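Local atomic coordinates of putative short-chain dehydrogenase/reductase (Burkholderia xenovorans, PDB entry 5JY1), a protein that binds NAD in a Rossmann-type fold and probably acts as a short-chain dehydrogenase/reductase, possibly reducing 3-oxoacyl groups. Residues 134-137 with 138-141; 156-159 with 160-163; 176-179 with 180-184; 263-266 with 267-271. All coordinates share one frame; numbering follows the deposited sequence.

How the contacts relate
A short-chain dehydrogenase/reductase illustrates how local contacts at helix ends and turns can sit at subunit interfaces. The four follow one another along the chain in numerical order. Contact 1 lies in the last turns of helix 113-141 and contact 3 in those of helix 162-182; their centres are about 13 Å apart, and the ring of Phe135 stacks on that of Trp182. Contact 2 opens helix 162-182, its centre about 28 Å from that of contact 3. Contact 4, after strand 250-253, has its centre about 12 Å from that of contact 2 and touches it. All four reach the second subunit, so both helices and the C-terminal tail take part in oligomer contacts.

Contact 1: 134-137 with 138-141; sequences AFVP and MRER. With EDO (1,2-ethanediol), chain I.
Arg139 and Phe135 are joined by a backbone hydrogen bond and by side-chain packing. The backbone N of Arg139 donates to Phe135 O at 2.7 Å, the shortest of the helical bonds here. Farther along, Pro137 O accepts from two donors of Arg141 on opposite faces of its carbonyl plane: the backbone N, and NH1 at 3.1 Å, which lies beside the carbonyl with Pro137 O in the guanidinium plane. A water accepts a hydrogen bond from Arg139 NE and donates one to Val136 O, while Arg139 NH2 reaches O1 of an ethanediol, probably from the crystallisation liquor, at 2.7 Å. The bend at chi3 (58°) brings the Arg139 guanidinium to the rim of the ring, where Phe135 CE2 lies under one of its faces, 3.4 Å from NH1, with the two planes 61° apart; Arg139 CB sits over a face of the ring, a CH-pi contact of 4.2 Å to its centroid. Beside this pair, the extended Met138 chain passes Ala134 O and ends with CE against Ala134 CB at 3.9 Å, on the side covered by Leu95 and Ile187. These i to i+4 pairs are characteristic of an alpha-helix, here the C-terminal turns of helix 113-141, packed against the Rossmann-fold sheet.

Contact 2: 156-159 with 160-163; sequences TGAW and LHGD
Ala158 and His161 close a type II beta turn with a weak hydrogen bond, His161 N to Ala158 O at 3.5 Å, and Leu160 takes the positive phi (75°) that this turn places at its third position. The imidazole of His161 folds back beneath the turn: with CG anti to its own carbonyl carbon and beside the backbone N (chi1 -64°), the ring brings one face under Trp159 O, which stands 3.7 Å above the plane toward the rim. Ala158 CB approaches the same imidazole obliquely, 4.3 Å from ND1. That nitrogen is hydrogen-bonded to Asp153 OD2, a bond that helps fix the rotation of the ring. On the outer side of the turn, Trp159 and Leu160 meet close to the backbone, Trp159 CB lying 4.2 Å from Leu160 CG, while the indole itself leads away from the turn. The backbone is gripped from outside as well: Leu160 N donates to the carboxylate of Glu181 of the second subunit, and Leu160 O receives a hydrogen bond from Lys111 NZ. His161 stands at the N-cap position of helix 162-182, and its side chain lies about 4 Å from that of Tyr164, an NAD-binding residue. Tyr164 and Lys168, which also binds NAD, form the YxxxK motif of the short-chain dehydrogenase/reductase family in this helix; the tight turn leading into it probably lies at the border of the cofactor site.

Contact 3: 176-179 with 180-184; sequences RSAA and SEWGR
Trp182 lays one face of its indole against the methyl group of Ala178, one helical turn earlier. Ala178 CB stands 3.8 Å above the ring plane and toward its rim, and the CH-pi contact falls on the six-membered ring, whose centroid is 4.2 Å away; CE3 is the nearest ring atom. The first torsion of Trp182 (-70°) sets CG beside its own backbone N and swings the indole back along the helix, with CB passing Ala178 O at 3.2 Å. The same carbonyl accepts the backbone N of Trp182 at 2.8 Å, so a backbone bond and a methyl-to-ring contact tie the same two residues. This is i to i+4 packing in the last turns of helix 162-182, on the side that faces strand 187-194 and helix 113-141: Met131 touches both side chains, and the indole also stacks on Phe135. Gly183 N reaches Ala179 O by a weak bond of 3.5 Å, and residues 183-184 are 3-10. Arg184 turns back over this ending. Its NH1 donates to Glu181 O at 2.8 Å, with the carbonyl oxygen at the guanidinium edge but the donor 44° out of the carbonyl plane; NH2 forms a salt bridge with Glu109 of the second subunit. Elsewhere on the helix, Glu181 runs its extended chain past Ser177 O, CG 3.5 Å from that oxygen, and presents its carboxylate to the backbone N of Leu108 of the second subunit.

Contact 4: 263-266 with 267-271; sequences NSRP and AGIKP
In the C-terminal tail, beyond strand 250-253, Pro266 and Ile269 are the ends of a type I beta turn at the protein surface. Ile269 N donates to Pro266 O at 3.2 Å; the bond is nearly straight at the hydrogen (162°), although the donor stands well above the carbonyl plane. The two side chains lie side by side and point the same way, with Pro266 CB 4.0 Å from Ile269 CG1. A water lies within hydrogen-bonding distance of both Pro266 O and Ile269 O, at the mouth of the turn. Just before it, an Asx turn shapes the chain: Asn263 OD1 accepts from Arg265 N at 3.3 Å, again from above the plane of its carbonyl. One turn thus runs almost directly into the next, and the side chain of Arg265 reaches past the second turn to Pro271. It runs obliquely to the side chain of Ile269, CG nearest its CB, and CD passes 3.3 Å from Ile269 O. The bend at chi3 (-63°) then carries the guanidinium over to Pro271, whose CB sits over the centre of one face, 3.6 Å from CZ. The two side chains meet there at about a right angle. A second water accepts from Arg265 NH2 and also lies close to Pro271 O, beside this packing. The far end of the arginine belongs to the assembly as well, since NH1 donates to Ala217 O of the third subunit, and Pro271 packs on that same residue. Ile269 instead touches Arg184 of the second subunit, while Pro266 rests on Leu160 of its own chain.

Contact 1: 134-137 with 138-141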
ATOM      1  N   ALA A 134       9.704 -24.872  11.747  1.00 15.45           N
ATOM      2  CA  ALA A 134       8.304 -25.199  12.011  1.00 13.98           C
ATOM      3  C   ALA A 134       7.607 -25.734  10.766  1.00 15.00           C
ATOM      4  O   ALA A 134       6.658 -26.521  10.871  1.00 15.33           O
ATOM      5  CB  ALA A 134       7.574 -23.960  12.542  1.00 16.61           C
ATOM      6  N   PHE A 135       8.074 -25.327   9.585  1.00 16.14           N
ATOM      7  CA  PHE A 135       7.526 -25.815   8.325  1.00 13.49           C
ATOM      8  C   PHE A 135       7.497 -27.337   8.240  1.00 14.87           C
ATOM      9  O   PHE A 135       6.584 -27.904   7.633  1.00 17.14           O
ATOM     10  CB  PHE A 135       8.358 -25.232   7.178  1.00 16.55           C
ATOM     11  CG  PHE A 135       8.051 -25.810   5.830  1.00 15.35           C
ATOM     12  CD1 PHE A 135       6.926 -25.403   5.119  1.00 17.66           C
ATOM     13  CD2 PHE A 135       8.932 -26.710   5.238  1.00 16.95           C
ATOM     14  CE1 PHE A 135       6.665 -25.916   3.856  1.00 19.20           C
ATOM     15  CE2 PHE A 135       8.675 -27.226   3.982  1.00 19.29           C
ATOM     16  CZ  PHE A 135       7.554 -26.838   3.290  1.00 18.08           C
ATOM     17  N   VAL A 136       8.481 -28.020   8.823  1.00 16.30           N
ATOM     18  CA  VAL A 136       8.583 -29.468   8.649  1.00 16.65           C
ATOM     19  C   VAL A 136       7.368 -30.154   9.276  1.00 18.41           C
ATOM     20  O   VAL A 136       6.653 -30.877   8.566  1.00 19.02           O
ATOM     21  CB  VAL A 136       9.913 -30.005   9.202  1.00 16.34           C
ATOM     22  CG1 VAL A 136       9.970 -31.531   9.118  1.00 18.51           C
ATOM     23  CG2 VAL A 136      11.084 -29.360   8.448  1.00 16.45           C
ATOM     24  N   PRO A 137       7.070 -29.974  10.570  1.00 17.67           N
ATOM     25  CA  PRO A 137       5.845 -30.602  11.094  1.00 17.80           C
ATOM     26  C   PRO A 137       4.562 -30.031  10.500  1.00 18.16           C
ATOM     27  O   PRO A 137       3.572 -30.769  10.394  1.00 18.44           O
ATOM     28  CB  PRO A 137       5.934 -30.346  12.605  1.00 19.50           C
ATOM     29  CG  PRO A 137       6.804 -29.137  12.726  1.00 16.98           C
ATOM     30  CD  PRO A 137       7.826 -29.299  11.644  1.00 17.94           C
ATOM     31  N   MET A 138       4.541 -28.747  10.121  1.00 18.23           N
ATOM     32  CA  MET A 138       3.337 -28.164   9.532  1.00 16.80           C
ATOM     33  C   MET A 138       3.037 -28.772   8.169  1.00 18.80           C
ATOM     34  O   MET A 138       1.883 -29.104   7.867  1.00 17.84           O
ATOM     35  CB  MET A 138       3.482 -26.643   9.407  1.00 14.73           C
ATOM     36  CG  MET A 138       3.484 -25.896  10.719  1.00 16.50           C
ATOM     37  SD  MET A 138       3.768 -24.142  10.419  1.00 15.71           S
ATOM     38  CE  MET A 138       3.722 -23.486  12.083  1.00 15.60           C
ATOM     39  N   ARG A 139       4.063 -28.909   7.319  1.00 14.52           N
ATOM     40  CA  ARG A 139       3.862 -29.553   6.023  1.00 17.17           C
ATOM     41  C   ARG A 139       3.318 -30.966   6.192  1.00 20.53           C
ATOM     42  O   ARG A 139       2.386 -31.370   5.490  1.00 17.62           O
ATOM     43  CB  ARG A 139       5.176 -29.593   5.239  1.00 16.77           C
ATOM     44  CG  ARG A 139       5.096 -30.423   3.967  1.00 15.69           C
ATOM     45  CD  ARG A 139       6.424 -30.443   3.207  1.00 15.80           C
ATOM     46  NE  ARG A 139       7.508 -30.961   4.052  1.00 18.50           N
ATOM     47  CZ  ARG A 139       8.800 -30.857   3.780  1.00 17.45           C
ATOM     48  NH1 ARG A 139       9.205 -30.270   2.659  1.00 18.98           N
ATOM     49  NH2 ARG A 139       9.697 -31.338   4.636  1.00 20.37           N
ATOM     50  N   GLU A 140       3.902 -31.738   7.109  1.00 18.18           N
ATOM     51  CA  GLU A 140       3.483 -33.124   7.272  1.00 16.12           C
ATOM     52  C   GLU A 140       2.011 -33.225   7.642  1.00 22.20           C
ATOM     53  O   GLU A 140       1.305 -34.135   7.185  1.00 22.97           O
ATOM     54  CB  GLU A 140       4.338 -33.804   8.334  1.00 16.71           C
ATOM     55  CG  GLU A 140       3.928 -35.248   8.557  1.00 22.88           C
ATOM     56  CD  GLU A 140       4.718 -35.918   9.644  1.00 29.14           C
ATOM     57  OE1 GLU A 140       4.173 -36.870  10.253  1.00 29.93           O
ATOM     58  OE2 GLU A 140       5.868 -35.492   9.884  1.00 30.59           O
ATOM     59  N   ARG A 141       1.530 -32.299   8.464  1.00 16.93           N
ATOM     60  CA  ARG A 141       0.159 -32.328   8.955  1.00 17.75           C
ATOM     61  C   ARG A 141      -0.795 -31.540   8.075  1.00 17.25           C
ATOM     62  O   ARG A 141      -2.007 -31.551   8.335  1.00 18.08           O
ATOM     63  CB  ARG A 141       0.125 -31.798  10.387  1.00 19.05           C
ATOM     64  CG  ARG A 141       0.789 -32.756  11.365  1.00 22.55           C
ATOM     65  CD  ARG A 141       1.188 -32.082  12.650  1.00 22.90           C
ATOM     66  NE  ARG A 141       1.799 -33.038  13.564  1.00 23.63           N
ATOM     67  CZ  ARG A 141       3.057 -33.469  13.461  1.00 19.68           C
ATOM     68  NH1 ARG A 141       3.845 -33.024  12.483  1.00 22.18           N
ATOM     69  NH2 ARG A 141       3.530 -34.350  14.335  1.00 23.46           N
TER
HETATM   70  C1  EDO I 305      12.420 -30.662   2.937  1.00 30.47           C
HETATM   71  O1  EDO I 305      12.391 -31.488   4.113  1.00 37.00           O
HETATM   72  C2  EDO I 305      12.963 -29.298   3.335  1.00 38.02           C
HETATM   73  O2  EDO I 305      12.351 -28.927   4.582  1.00 43.25           O
HETATM   74  O   HOH W   1       7.599 -32.424   6.528  1.00 19.05           O

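Contact 2: 156-159 with 160-163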
ATOM      1  N   THR A 156       6.681   4.484   8.263  1.00 14.12           N
ATOM      2  CA  THR A 156       6.969   5.901   8.450  1.00 13.22           C
ATOM      3  C   THR A 156       8.447   6.218   8.297  1.00 13.53           C
ATOM      4  O   THR A 156       8.807   7.400   8.280  1.00 16.19           O
ATOM      5  CB  THR A 156       6.510   6.393   9.832  1.00 16.80           C
ATOM      6  OG1 THR A 156       7.303   5.767  10.853  1.00 16.87           O
ATOM      7  CG2 THR A 156       5.048   6.057  10.079  1.00 15.04           C
ATOM      8  N   GLY A 157       9.307   5.197   8.210  1.00 13.84           N
ATOM      9  CA  GLY A 157      10.743   5.423   8.247  1.00 14.46           C
ATOM     10  C   GLY A 157      11.156   6.112   9.533  1.00 16.15           C
ATOM     11  O   GLY A 157      11.889   7.102   9.507  1.00 17.21           O
ATOM     12  N   ALA A 158      10.679   5.603  10.667  1.00 12.60           N
ATOM     13  CA  ALA A 158      10.815   6.323  11.927  1.00 16.35           C
ATOM     14  C   ALA A 158      12.274   6.653  12.233  1.00 18.66           C
ATOM     15  O   ALA A 158      13.167   5.816  12.066  1.00 17.48           O
ATOM     16  CB  ALA A 158      10.217   5.502  13.070  1.00 15.91           C
ATOM     17  N   TRP A 159      12.499   7.892  12.678  1.00 16.26           N
ATOM     18  CA  TRP A 159      13.831   8.360  13.044  1.00 15.59           C
ATOM     19  C   TRP A 159      14.452   7.467  14.113  1.00 16.57           C
ATOM     20  O   TRP A 159      13.765   6.946  14.997  1.00 17.42           O
ATOM     21  CB  TRP A 159      13.777   9.788  13.591  1.00 19.52           C
ATOM     22  CG  TRP A 159      13.470  10.880  12.608  1.00 18.63           C
ATOM     23  CD1 TRP A 159      12.260  11.155  12.027  1.00 17.94           C
ATOM     24  CD2 TRP A 159      14.376  11.895  12.150  1.00 20.40           C
ATOM     25  NE1 TRP A 159      12.370  12.260  11.214  1.00 19.16           N
ATOM     26  CE2 TRP A 159      13.657  12.733  11.271  1.00 19.24           C
ATOM     27  CE3 TRP A 159      15.730  12.166  12.385  1.00 22.51           C
ATOM     28  CZ2 TRP A 159      14.247  13.828  10.626  1.00 20.51           C
ATOM     29  CZ3 TRP A 159      16.318  13.257  11.740  1.00 21.11           C
ATOM     30  CH2 TRP A 159      15.570  14.076  10.877  1.00 19.95           C
ATOM     31  N   LEU A 160      15.775   7.307  14.025  1.00 17.34           N
ATOM     32  CA  LEU A 160      16.638   6.660  15.011  1.00 17.52           C
ATOM     33  C   LEU A 160      16.504   5.143  15.008  1.00 18.48           C
ATOM     34  O   LEU A 160      17.176   4.481  15.812  1.00 17.56           O
ATOM     35  CB  LEU A 160      16.393   7.171  16.445  1.00 19.13           C
ATOM     36  CG  LEU A 160      16.361   8.689  16.664  1.00 18.26           C
ATOM     37  CD1 LEU A 160      16.152   9.027  18.138  1.00 20.06           C
ATOM     38  CD2 LEU A 160      17.637   9.341  16.140  1.00 16.48           C
ATOM     39  N   HIS A 161      15.682   4.570  14.121  1.00 16.68           N
ATOM     40  CA  HIS A 161      15.411   3.138  14.077  1.00 18.61           C
ATOM     41  C   HIS A 161      15.773   2.526  12.728  1.00 16.56           C
ATOM     42  O   HIS A 161      15.198   1.508  12.337  1.00 16.34           O
ATOM     43  CB  HIS A 161      13.939   2.859  14.388  1.00 16.59           C
ATOM     44  CG  HIS A 161      13.522   3.248  15.769  1.00 16.03           C
ATOM     45  ND1 HIS A 161      12.201   3.259  16.165  1.00 22.77           N
ATOM     46  CD2 HIS A 161      14.244   3.620  16.852  1.00 23.61           C
ATOM     47  CE1 HIS A 161      12.127   3.632  17.432  1.00 26.39           C
ATOM     48  NE2 HIS A 161      13.352   3.857  17.873  1.00 22.75           N
ATOM     49  N   GLY A 162      16.734   3.127  12.011  1.00 13.40           N
ATOM     50  CA  GLY A 162      16.989   2.721  10.630  1.00 17.99           C
ATOM     51  C   GLY A 162      17.268   1.236  10.461  1.00 19.76           C
ATOM     52  O   GLY A 162      16.789   0.610   9.510  1.00 16.92           O
ATOM     53  N   ASP A 163      18.043   0.648  11.379  1.00 18.10           N
ATOM     54  CA  ASP A 163      18.346  -0.779  11.278  1.00 17.38           C
ATOM     55  C   ASP A 163      17.104  -1.626  11.531  1.00 18.89           C
ATOM     56  O   ASP A 163      16.832  -2.589  10.807  1.00 17.43           O
ATOM     57  CB  ASP A 163      19.481  -1.152  12.249  1.00 17.51           C
ATOM     58  CG  ASP A 163      19.220  -0.703  13.691  1.00 22.79           C
ATOM     59  OD1 ASP A 163      18.480   0.273  13.922  1.00 17.05           O
ATOM     60  OD2 ASP A 163      19.772  -1.332  14.615  1.00 26.05           O
TER

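Contact 3: 176-179 with 180-184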
ATOM      1  N   ARG A 176       5.308 -12.517   2.824  1.00  9.83           N
ATOM      2  CA  ARG A 176       4.625 -12.693   1.548  1.00 11.64           C
ATOM      3  C   ARG A 176       5.168 -13.891   0.770  1.00 13.19           C
ATOM      4  O   ARG A 176       4.398 -14.606   0.123  1.00 12.88           O
ATOM      5  CB  ARG A 176       4.742 -11.409   0.723  1.00 11.58           C
ATOM      6  CG  ARG A 176       4.077 -10.212   1.396  1.00 14.48           C
ATOM      7  CD  ARG A 176       4.329  -8.955   0.578  1.00 16.05           C
ATOM      8  NE  ARG A 176       3.693  -7.768   1.150  1.00 14.99           N
ATOM      9  CZ  ARG A 176       4.178  -6.539   0.999  1.00 18.78           C
ATOM     10  NH1 ARG A 176       5.303  -6.348   0.312  1.00 19.68           N
ATOM     11  NH2 ARG A 176       3.554  -5.504   1.549  1.00 20.14           N
ATOM     12  N   SER A 177       6.490 -14.119   0.803  1.00 12.56           N
ATOM     13  CA  SER A 177       7.066 -15.228   0.051  1.00 12.28           C
ATOM     14  C   SER A 177       6.545 -16.558   0.564  1.00 13.15           C
ATOM     15  O   SER A 177       6.159 -17.437  -0.214  1.00 11.84           O
ATOM     16  CB  SER A 177       8.597 -15.208   0.155  1.00 11.77           C
ATOM     17  OG  SER A 177       9.148 -13.978  -0.273  1.00 13.62           O
ATOM     18  N   ALA A 178       6.554 -16.732   1.880  1.00 11.64           N
ATOM     19  CA  ALA A 178       6.108 -18.001   2.440  1.00 11.12           C
ATOM     20  C   ALA A 178       4.598 -18.164   2.290  1.00 11.99           C
ATOM     21  O   ALA A 178       4.113 -19.272   2.052  1.00 13.71           O
ATOM     22  CB  ALA A 178       6.505 -18.093   3.902  1.00 12.17           C
ATOM     23  N   ALA A 179       3.842 -17.073   2.414  1.00 11.95           N
ATOM     24  CA  ALA A 179       2.406 -17.169   2.166  1.00 11.48           C
ATOM     25  C   ALA A 179       2.132 -17.649   0.750  1.00 11.82           C
ATOM     26  O   ALA A 179       1.307 -18.545   0.535  1.00 13.89           O
ATOM     27  CB  ALA A 179       1.737 -15.814   2.403  1.00  9.93           C
ATOM     28  N   SER A 180       2.869 -17.105  -0.220  1.00 11.81           N
ATOM     29  CA  SER A 180       2.675 -17.477  -1.616  0.62 12.24           C
ATOM     30  C   SER A 180       2.949 -18.960  -1.842  1.00 13.86           C
ATOM     31  O   SER A 180       2.164 -19.654  -2.498  1.00 13.85           O
ATOM     32  CB  SER A 180       3.590 -16.615  -2.486  0.62 14.37           C
ATOM     33  OG  SER A 180       3.594 -17.029  -3.835  0.62 12.67           O
ATOM     34  N   GLU A 181       4.074 -19.457  -1.315  1.00 12.01           N
ATOM     35  CA  GLU A 181       4.500 -20.818  -1.631  1.00 12.44           C
ATOM     36  C   GLU A 181       3.869 -21.886  -0.745  1.00 13.42           C
ATOM     37  O   GLU A 181       3.617 -23.005  -1.216  1.00 14.86           O
ATOM     38  CB  GLU A 181       6.027 -20.935  -1.528  1.00 14.50           C
ATOM     39  CG  GLU A 181       6.800 -20.007  -2.456  1.00 11.17           C
ATOM     40  CD  GLU A 181       8.267 -20.434  -2.593  1.00 13.87           C
ATOM     41  OE1 GLU A 181       9.082 -19.633  -3.106  1.00 14.44           O
ATOM     42  OE2 GLU A 181       8.586 -21.575  -2.186  1.00 16.96           O
ATOM     43  N   TRP A 182       3.651 -21.599   0.537  1.00 13.29           N
ATOM     44  CA  TRP A 182       3.289 -22.648   1.483  1.00 14.58           C
ATOM     45  C   TRP A 182       1.783 -22.809   1.650  1.00 15.43           C
ATOM     46  O   TRP A 182       1.346 -23.741   2.338  1.00 14.55           O
ATOM     47  CB  TRP A 182       3.962 -22.377   2.832  1.00 13.37           C
ATOM     48  CG  TRP A 182       5.483 -22.572   2.791  1.00 12.27           C
ATOM     49  CD1 TRP A 182       6.231 -23.087   1.756  1.00 15.98           C
ATOM     50  CD2 TRP A 182       6.407 -22.276   3.840  1.00 12.36           C
ATOM     51  NE1 TRP A 182       7.570 -23.130   2.107  1.00 15.49           N
ATOM     52  CE2 TRP A 182       7.704 -22.626   3.377  1.00 12.38           C
ATOM     53  CE3 TRP A 182       6.270 -21.743   5.126  1.00 13.40           C
ATOM     54  CZ2 TRP A 182       8.847 -22.459   4.161  1.00 14.80           C
ATOM     55  CZ3 TRP A 182       7.401 -21.575   5.903  1.00 14.83           C
ATOM     56  CH2 TRP A 182       8.678 -21.938   5.420  1.00 14.58           C
ATOM     57  N   GLY A 183       0.986 -21.976   0.981  1.00 14.48           N
ATOM     58  CA  GLY A 183      -0.454 -22.171   1.001  1.00 16.79           C
ATOM     59  C   GLY A 183      -0.884 -23.512   0.447  1.00 16.87           C
ATOM     60  O   GLY A 183      -1.927 -24.030   0.847  1.00 15.67           O
ATOM     61  N   ARG A 184      -0.073 -24.116  -0.434  1.00 12.91           N
ATOM     62  CA  ARG A 184      -0.433 -25.416  -0.981  1.00 13.44           C
ATOM     63  C   ARG A 184      -0.517 -26.484   0.100  1.00 16.28           C
ATOM     64  O   ARG A 184      -1.140 -27.531  -0.127  1.00 16.90           O
ATOM     65  CB  ARG A 184       0.578 -25.831  -2.065  1.00 13.53           C
ATOM     66  CG  ARG A 184       1.970 -26.244  -1.571  1.00 18.89           C
ATOM     67  CD  ARG A 184       2.842 -26.543  -2.787  1.00 17.89           C
ATOM     68  NE  ARG A 184       4.145 -27.173  -2.505  1.00 17.52           N
ATOM     69  CZ  ARG A 184       5.223 -26.510  -2.091  1.00 14.67           C
ATOM     70  NH1 ARG A 184       5.173 -25.206  -1.869  1.00 16.32           N
ATOM     71  NH2 ARG A 184       6.370 -27.155  -1.887  1.00 14.43           N
TER

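Contact 4: 263-266 with 267-271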
ATOM      1  N   ASN A 263       5.034  11.841  13.897  1.00 20.61           N
ATOM      2  CA  ASN A 263       6.288  12.497  13.539  1.00 25.36           C
ATOM      3  C   ASN A 263       7.328  12.165  14.604  1.00 27.29           C
ATOM      4  O   ASN A 263       7.169  12.540  15.769  1.00 32.54           O
ATOM      5  CB  ASN A 263       6.086  14.008  13.406  1.00 31.84           C
ATOM      6  CG  ASN A 263       7.300  14.718  12.816  1.00 44.75           C
ATOM      7  OD1 ASN A 263       8.326  14.097  12.539  1.00 46.09           O
ATOM      8  ND2 ASN A 263       7.177  16.025  12.609  1.00 47.97           N
ATOM      9  N   SER A 264       8.386  11.457  14.207  1.00 20.41           N
ATOM     10  CA  SER A 264       9.406  10.982  15.134  1.00 22.26           C
ATOM     11  C   SER A 264      10.698  11.803  15.097  1.00 21.23           C
ATOM     12  O   SER A 264      11.711  11.374  15.664  1.00 20.27           O
ATOM     13  CB  SER A 264       9.710   9.498  14.871  1.00 19.35           C
ATOM     14  OG  SER A 264       9.942   9.233  13.489  1.00 19.94           O
ATOM     15  N   ARG A 265      10.690  12.983  14.479  1.00 19.32           N
ATOM     16  CA  ARG A 265      11.911  13.783  14.468  1.00 19.80           C
ATOM     17  C   ARG A 265      12.292  14.159  15.897  1.00 21.74           C
ATOM     18  O   ARG A 265      11.457  14.707  16.632  1.00 25.24           O
ATOM     19  CB  ARG A 265      11.759  15.056  13.637  1.00 19.90           C
ATOM     20  CG  ARG A 265      13.053  15.871  13.605  1.00 21.92           C
ATOM     21  CD  ARG A 265      12.886  17.250  12.952  1.00 25.39           C
ATOM     22  NE  ARG A 265      12.515  17.130  11.547  1.00 32.38           N
ATOM     23  CZ  ARG A 265      11.304  17.383  11.064  1.00 33.60           C
ATOM     24  NH1 ARG A 265      10.339  17.792  11.883  1.00 34.13           N
ATOM     25  NH2 ARG A 265      11.058  17.226   9.762  1.00 30.41           N
ATOM     26  N   PRO A 266      13.519  13.868  16.335  1.00 24.06           N
ATOM     27  CA  PRO A 266      13.924  14.250  17.695  1.00 27.72           C
ATOM     28  C   PRO A 266      13.903  15.761  17.887  1.00 28.54           C
ATOM     29  O   PRO A 266      14.086  16.535  16.944  1.00 29.61           O
ATOM     30  CB  PRO A 266      15.347  13.687  17.813  1.00 25.41           C
ATOM     31  CG  PRO A 266      15.412  12.589  16.805  1.00 27.61           C
ATOM     32  CD  PRO A 266      14.537  13.042  15.661  1.00 26.76           C
ATOM     33  N   ALA A 267      13.698  16.174  19.143  1.00 28.98           N
ATOM     34  CA  ALA A 267      13.471  17.587  19.453  1.00 36.59           C
ATOM     35  C   ALA A 267      14.653  18.468  19.056  1.00 38.76           C
ATOM     36  O   ALA A 267      14.465  19.618  18.638  1.00 42.17           O
ATOM     37  CB  ALA A 267      13.169  17.751  20.942  1.00 36.69           C
ATOM     38  N   GLY A 268      15.870  17.963  19.193  1.00 32.23           N
ATOM     39  CA  GLY A 268      17.048  18.766  18.934  1.00 34.02           C
ATOM     40  C   GLY A 268      17.501  18.845  17.490  1.00 36.41           C
ATOM     41  O   GLY A 268      18.559  19.423  17.223  1.00 40.08           O
ATOM     42  N   ILE A 269      16.740  18.293  16.550  1.00 28.76           N
ATOM     43  CA  ILE A 269      17.129  18.239  15.143  1.00 28.06           C
ATOM     44  C   ILE A 269      16.343  19.300  14.376  1.00 25.26           C
ATOM     45  O   ILE A 269      15.107  19.284  14.380  1.00 27.43           O
ATOM     46  CB  ILE A 269      16.885  16.839  14.553  1.00 28.59           C
ATOM     47  CG1 ILE A 269      17.702  15.772  15.290  1.00 28.73           C
ATOM     48  CG2 ILE A 269      17.187  16.827  13.061  1.00 29.67           C
ATOM     49  CD1 ILE A 269      19.196  15.933  15.162  1.00 32.70           C
ATOM     50  N   LYS A 270      17.057  20.217  13.719  1.00 29.29           N
ATOM     51  CA  LYS A 270      16.397  21.237  12.913  0.57 33.86           C
ATOM     52  C   LYS A 270      15.802  20.597  11.662  1.00 28.60           C
ATOM     53  O   LYS A 270      16.497  19.860  10.956  1.00 30.89           O
ATOM     54  CB  LYS A 270      17.381  22.342  12.537  0.57 35.30           C
ATOM     55  CG  LYS A 270      16.719  23.606  12.009  0.57 36.00           C
ATOM     56  CD  LYS A 270      17.729  24.730  11.807  0.57 34.33           C
ATOM     57  CE  LYS A 270      17.050  25.979  11.270  0.57 32.91           C
ATOM     58  NZ  LYS A 270      18.031  27.021  10.854  0.57 35.64           N
ATOM     59  N   PRO A 271      14.517  20.831  11.367  1.00 26.54           N
ATOM     60  CA  PRO A 271      13.910  20.179  10.191  1.00 24.14           C
ATOM     61  C   PRO A 271      14.569  20.514   8.858  1.00 25.65           C
ATOM     62  O   PRO A 271      14.509  19.690   7.934  1.00 22.78           O
ATOM     63  CB  PRO A 271      12.449  20.663  10.234  1.00 26.64           C
ATOM     64  CG  PRO A 271      12.372  21.677  11.325  1.00 32.14           C
ATOM     65  CD  PRO A 271      13.485  21.367  12.269  1.00 33.36           C
TER
HETATM   66  O   HOH W   2      13.744  17.095   8.902  1.00 26.41           O
HETATM   67  O   HOH W   3      13.066  19.057  15.929  1.00 38.75           O